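Protein PTHB1 (PDB 4YD8) serves as a subunit of the BBSome, a coat complex thought to sort specific membrane proteins to the primary cilium, this piece being its N-terminal seven-bladed beta-propeller. Local coordinates at residues L330-H343 with I349-Y362. Sequence-based numbering, arbitrary orientation. Where two conformers were deposited one is given.
Sequences LPHIPVAVRVGCLH and IVTLSDDGHLQCSY
H332 lays its imidazole flat on that of H357, a face-to-face stack with ring centroids 3.5 Å apart and planes 17° from parallel. The overlap is offset: H332 NE2 sits over the rim of the H357 ring, 3.1 Å from H357 ND1, at an angle too poor for a hydrogen bond. H332 CG lies anti to its carbonyl carbon (chi1 -57°), which carries the ring across to H357, with CB against S353 CB. A serine suits S353 because its hydroxyl ties the type I turn S353-G356 to the following strand, accepting from H357 N while donating to D355 OD1 at 2.6 Å. With an alanine in place of H332, the face of H357 would probably lose its stacking partner and its ring become freer to turn.

V350, flanked by both hydrogen bonds of its pair with R338 (V350 N to R338 O 2.8 Å), presents CG2 to L342 CD1 at a tight 3.5 Å; a beta-branched apolar residue suits this strand interior, where L31 and I44 of the next blade also meet it. At the corner V335 and A336 form a classic beta bulge, both N-H groups lying in the carbonyl plane of L352 O; the bond from V335 N is the shorter, 2.7 Å. Valine's two branches divide the work: CG1 rests on D354 CB, CG2 beside L352 O and S353 C. A water bridges I333 O and D354 N. N-terminal strand 8-17 completes this blade beyond 357-362, the ring closure familiar in beta-propellers. Main-chain bonds set the pairing, leaving side chains apolar toward the next blade and aromatic or polar at the partly exposed turn end.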
loop_
_atom_site.group_PDB
_atom_site.type_symbol
_atom_site.label_atom_id
_atom_site.label_comp_id
_atom_site.label_asym_id
_atom_site.label_seq_id
_atom_site.Cartn_x
_atom_site.Cartn_y
_atom_site.Cartn_z
ATOM N N LEU A 330 -15.203 -5.024 -12.564
ATOM C CA LEU A 330 -14.891 -5.974 -11.513
ATOM C C LEU A 330 -16.196 -6.470 -10.902
ATOM O O LEU A 330 -17.196 -5.755 -10.928
ATOM C CB LEU A 330 -14.012 -5.332 -10.436
ATOM C CG LEU A 330 -12.739 -4.614 -10.886
ATOM C CD1 LEU A 330 -11.974 -4.092 -9.670
ATOM C CD2 LEU A 330 -11.860 -5.519 -11.730
ATOM N N PRO A 331 -16.187 -7.691 -10.346
ATOM C CA PRO A 331 -17.369 -8.228 -9.658
ATOM C C PRO A 331 -17.657 -7.505 -8.345
ATOM O O PRO A 331 -18.776 -7.566 -7.833
ATOM C CB PRO A 331 -16.996 -9.694 -9.408
ATOM C CG PRO A 331 -15.518 -9.732 -9.445
ATOM C CD PRO A 331 -15.100 -8.680 -10.428
ATOM N N HIS A 332 -16.658 -6.810 -7.810
ATOM C CA HIS A 332 -16.805 -6.149 -6.518
ATOM C C HIS A 332 -16.029 -4.840 -6.479
ATOM O O HIS A 332 -15.041 -4.681 -7.189
ATOM C CB HIS A 332 -16.330 -7.077 -5.393
ATOM C CG HIS A 332 -17.037 -8.399 -5.368
ATOM N ND1 HIS A 332 -18.298 -8.558 -4.839
ATOM C CD2 HIS A 332 -16.663 -9.618 -5.827
ATOM C CE1 HIS A 332 -18.673 -9.821 -4.968
ATOM N NE2 HIS A 332 -17.699 -10.482 -5.565
ATOM N N ILE A 333 -16.472 -3.907 -5.643
ATOM C CA ILE A 333 -15.776 -2.637 -5.482
ATOM C C ILE A 333 -14.457 -2.831 -4.743
ATOM O O ILE A 333 -14.439 -3.319 -3.623
ATOM C CB ILE A 333 -16.635 -1.616 -4.710
ATOM C CG1 ILE A 333 -17.915 -1.306 -5.485
ATOM C CG2 ILE A 333 -15.842 -0.335 -4.439
ATOM C CD1 ILE A 333 -18.891 -0.430 -4.722
ATOM N N PRO A 334 -13.345 -2.434 -5.371
ATOM C CA PRO A 334 -12.032 -2.598 -4.743
ATOM C C PRO A 334 -11.768 -1.515 -3.686
ATOM O O PRO A 334 -11.998 -0.337 -3.954
ATOM C CB PRO A 334 -11.069 -2.470 -5.922
ATOM C CG PRO A 334 -11.804 -1.536 -6.895
ATOM C CD PRO A 334 -13.271 -1.786 -6.695
ATOM N N VAL A 335 -11.316 -1.915 -2.504
ATOM C CA VAL A 335 -10.796 -0.945 -1.537
ATOM C C VAL A 335 -9.294 -0.831 -1.645
ATOM O O VAL A 335 -8.706 0.106 -1.121
ATOM C CB VAL A 335 -11.122 -1.303 -0.081
ATOM C CG1 VAL A 335 -12.586 -1.116 0.191
ATOM C CG2 VAL A 335 -10.624 -2.717 0.269
ATOM N N ALA A 336 -8.663 -1.814 -2.292
ATOM C CA ALA A 336 -7.233 -1.750 -2.560
ATOM C C ALA A 336 -6.913 -2.514 -3.829
ATOM O O ALA A 336 -7.561 -3.511 -4.135
ATOM C CB ALA A 336 -6.412 -2.321 -1.392
ATOM N N VAL A 337 -5.904 -2.035 -4.546
ATOM C CA VAL A 337 -5.399 -2.714 -5.734
ATOM C C VAL A 337 -3.884 -2.687 -5.687
ATOM O O VAL A 337 -3.280 -1.684 -5.269
ATOM C CB VAL A 337 -5.928 -2.062 -7.037
ATOM C CG1 VAL A 337 -5.617 -0.555 -7.088
ATOM C CG2 VAL A 337 -5.373 -2.769 -8.246
ATOM N N ARG A 338 -3.271 -3.807 -6.062
ATOM C CA ARG A 338 -1.817 -3.910 -6.176
ATOM C C ARG A 338 -1.442 -4.605 -7.476
ATOM O O ARG A 338 -2.255 -5.336 -8.048
ATOM C CB ARG A 338 -1.234 -4.667 -4.969
ATOM C CG ARG A 338 -1.425 -3.914 -3.641
ATOM C CD ARG A 338 -0.448 -2.752 -3.571
ATOM N NE ARG A 338 -0.464 -2.088 -2.264
ATOM C CZ ARG A 338 -1.343 -1.166 -1.899
ATOM N NH1 ARG A 338 -2.304 -0.780 -2.731
ATOM N NH2 ARG A 338 -1.260 -0.626 -0.687
ATOM N N VAL A 339 -0.219 -4.368 -7.942
ATOM C CA VAL A 339 0.326 -5.061 -9.107
ATOM C C VAL A 339 1.614 -5.758 -8.720
ATOM O O VAL A 339 2.439 -5.186 -8.026
ATOM C CB VAL A 339 0.602 -4.084 -10.273
ATOM C CG1 VAL A 339 1.261 -4.796 -11.452
ATOM C CG2 VAL A 339 -0.699 -3.440 -10.704
ATOM N N GLY A 340 1.815 -6.983 -9.177
ATOM C CA GLY A 340 3.054 -7.644 -8.820
ATOM C C GLY A 340 3.327 -8.883 -9.615
ATOM O O GLY A 340 2.698 -9.136 -10.644
ATOM N N CYS A 341 4.280 -9.665 -9.125
ATOM C CA CYS A 341 4.710 -10.866 -9.815
ATOM C C CYS A 341 4.162 -12.116 -9.139
ATOM O O CYS A 341 4.574 -12.471 -8.023
ATOM C CB CYS A 341 6.236 -10.918 -9.873
ATOM S SG CYS A 341 6.874 -12.333 -10.761
ATOM N N LEU A 342 3.235 -12.777 -9.818
ATOM C CA LEU A 342 2.561 -13.962 -9.308
ATOM C C LEU A 342 2.492 -14.969 -10.427
ATOM O O LEU A 342 2.446 -14.575 -11.585
ATOM C CB LEU A 342 1.153 -13.628 -8.823
ATOM C CG LEU A 342 1.061 -12.547 -7.733
ATOM C CD1 LEU A 342 -0.368 -12.079 -7.587
ATOM C CD2 LEU A 342 1.544 -13.116 -6.419
ATOM N N HIS A 343 2.509 -16.252 -10.083
ATOM C CA HIS A 343 2.418 -17.315 -11.085
ATOM C C HIS A 343 3.530 -17.145 -12.127
ATOM O O HIS A 343 3.357 -17.460 -13.309
ATOM C CB HIS A 343 1.018 -17.307 -11.729
ATOM C CG HIS A 343 0.764 -18.445 -12.674
ATOM N ND1 HIS A 343 1.121 -19.748 -12.392
ATOM C CD2 HIS A 343 0.180 -18.473 -13.898
ATOM C CE1 HIS A 343 0.770 -20.527 -13.402
ATOM N NE2 HIS A 343 0.198 -19.780 -14.326
ATOM N N ILE A 349 -2.627 -8.138 -11.634
ATOM C CA ILE A 349 -3.449 -7.242 -10.821
ATOM C C ILE A 349 -4.089 -8.012 -9.681
ATOM O O ILE A 349 -4.682 -9.069 -9.902
ATOM C CB ILE A 349 -4.574 -6.577 -11.645
ATOM C CG1 ILE A 349 -4.003 -5.693 -12.748
ATOM C CG2 ILE A 349 -5.505 -5.731 -10.751
ATOM C CD1 ILE A 349 -5.099 -5.090 -13.614
ATOM N N VAL A 350 -3.964 -7.492 -8.468
ATOM C CA VAL A 350 -4.648 -8.087 -7.324
ATOM C C VAL A 350 -5.608 -7.055 -6.747
ATOM O O VAL A 350 -5.195 -5.938 -6.437
ATOM C CB VAL A 350 -3.670 -8.539 -6.229
ATOM C CG1 VAL A 350 -4.435 -9.143 -5.033
ATOM C CG2 VAL A 350 -2.630 -9.531 -6.801
ATOM N N THR A 351 -6.883 -7.416 -6.621
ATOM C CA THR A 351 -7.865 -6.523 -5.987
ATOM C C THR A 351 -8.466 -7.118 -4.718
ATOM O O THR A 351 -8.675 -8.330 -4.623
ATOM C CB THR A 351 -9.043 -6.182 -6.926
ATOM O OG1 THR A 351 -9.684 -7.399 -7.345
ATOM C CG2 THR A 351 -8.571 -5.396 -8.144
ATOM N N LEU A 352 -8.775 -6.245 -3.760
ATOM C CA LEU A 352 -9.434 -6.630 -2.522
ATOM C C LEU A 352 -10.644 -5.732 -2.276
ATOM O O LEU A 352 -10.529 -4.501 -2.339
ATOM C CB LEU A 352 -8.462 -6.527 -1.340
ATOM C CG LEU A 352 -9.048 -6.794 0.052
ATOM C CD1 LEU A 352 -9.462 -8.259 0.207
ATOM C CD2 LEU A 352 -8.037 -6.406 1.109
ATOM N N SER A 353 -11.795 -6.340 -1.994
ATOM C CA SER A 353 -13.015 -5.581 -1.683
ATOM C C SER A 353 -13.171 -5.420 -0.165
ATOM O O SER A 353 -12.471 -6.081 0.610
ATOM C CB SER A 353 -14.249 -6.271 -2.270
ATOM O OG SER A 353 -14.545 -7.461 -1.564
ATOM N N ASP A 354 -14.089 -4.566 0.282
ATOM C CA ASP A 354 -14.157 -4.316 1.718
ATOM C C ASP A 354 -14.826 -5.460 2.475
ATOM O O ASP A 354 -14.812 -5.477 3.703
ATOM C CB ASP A 354 -14.849 -2.974 2.035
ATOM C CG ASP A 354 -16.333 -2.937 1.677
ATOM O OD1 ASP A 354 -16.939 -3.972 1.336
ATOM O OD2 ASP A 354 -16.907 -1.829 1.777
ATOM N N ASP A 355 -15.390 -6.427 1.756
ATOM C CA ASP A 355 -15.948 -7.589 2.433
ATOM C C ASP A 355 -15.149 -8.860 2.124
ATOM O O ASP A 355 -15.597 -9.977 2.385
ATOM C CB ASP A 355 -17.429 -7.760 2.073
ATOM C CG ASP A 355 -17.650 -8.009 0.595
ATOM O OD1 ASP A 355 -16.715 -7.804 -0.207
ATOM O OD2 ASP A 355 -18.774 -8.406 0.235
ATOM N N GLY A 356 -13.950 -8.688 1.586
ATOM C CA GLY A 356 -13.018 -9.798 1.532
ATOM C C GLY A 356 -12.976 -10.604 0.254
ATOM O O GLY A 356 -12.455 -11.714 0.253
ATOM N N HIS A 357 -13.507 -10.060 -0.836
ATOM C CA HIS A 357 -13.312 -10.709 -2.131
ATOM C C HIS A 357 -11.918 -10.359 -2.637
ATOM O O HIS A 357 -11.574 -9.188 -2.807
ATOM C CB HIS A 357 -14.386 -10.294 -3.133
ATOM C CG HIS A 357 -15.753 -10.785 -2.769
ATOM N ND1 HIS A 357 -16.268 -11.973 -3.243
ATOM C CD2 HIS A 357 -16.703 -10.260 -1.959
ATOM C CE1 HIS A 357 -17.482 -12.152 -2.752
ATOM N NE2 HIS A 357 -17.769 -11.127 -1.969
ATOM N N LEU A 358 -11.114 -11.390 -2.846
ATOM C CA LEU A 358 -9.732 -11.222 -3.265
ATOM C C LEU A 358 -9.552 -11.890 -4.618
ATOM O O LEU A 358 -9.855 -13.081 -4.771
ATOM C CB LEU A 358 -8.785 -11.821 -2.226
ATOM C CG LEU A 358 -7.273 -11.720 -2.468
ATOM C CD1 LEU A 358 -6.822 -10.259 -2.443
ATOM C CD2 LEU A 358 -6.526 -12.541 -1.431
ATOM N N GLN A 359 -9.059 -11.149 -5.603
ATOM C CA GLN A 359 -8.999 -11.661 -6.975
ATOM C C GLN A 359 -7.701 -11.311 -7.697
ATOM O O GLN A 359 -7.209 -10.172 -7.596
ATOM C CB GLN A 359 -10.190 -11.129 -7.789
ATOM C CG GLN A 359 -10.176 -11.577 -9.275
ATOM C CD GLN A 359 -11.480 -11.274 -9.963
ATOM O OE1 GLN A 359 -11.815 -10.112 -10.187
ATOM N NE2 GLN A 359 -12.229 -12.320 -10.304
ATOM N N CYS A 360 -7.161 -12.264 -8.447
ATOM C CA CYS A 360 -6.007 -12.004 -9.313
ATOM C C CYS A 360 -6.460 -12.007 -10.755
ATOM O O CYS A 360 -7.228 -12.886 -11.164
ATOM C CB CYS A 360 -4.909 -13.067 -9.140
ATOM S SG CYS A 360 -4.229 -13.188 -7.481
ATOM N N SER A 361 -5.971 -11.046 -11.529
ATOM C CA SER A 361 -6.299 -10.987 -12.950
ATOM C C SER A 361 -5.112 -10.500 -13.773
ATOM O O SER A 361 -4.135 -9.967 -13.232
ATOM C CB SER A 361 -7.508 -10.081 -13.183
ATOM O OG SER A 361 -7.257 -8.784 -12.691
ATOM N N TYR A 362 -5.196 -10.717 -15.083
ATOM C CA TYR A 362 -4.181 -10.256 -16.007
ATOM C C TYR A 362 -4.638 -8.967 -16.682
ATOM O O TYR A 362 -5.838 -8.707 -16.824
ATOM C CB TYR A 362 -3.884 -11.301 -17.080
ATOM C CG TYR A 362 -3.430 -12.661 -16.595
ATOM C CD1 TYR A 362 -2.226 -12.822 -15.910
ATOM C CD2 TYR A 362 -4.171 -13.797 -16.886
ATOM C CE1 TYR A 362 -1.801 -14.083 -15.497
ATOM C CE2 TYR A 362 -3.750 -15.059 -16.493
ATOM C CZ TYR A 362 -2.569 -15.197 -15.799
ATOM O OH TYR A 362 -2.165 -16.459 -15.418
HETATM O O HOH W 1 -15.641 -2.965 -1.332
#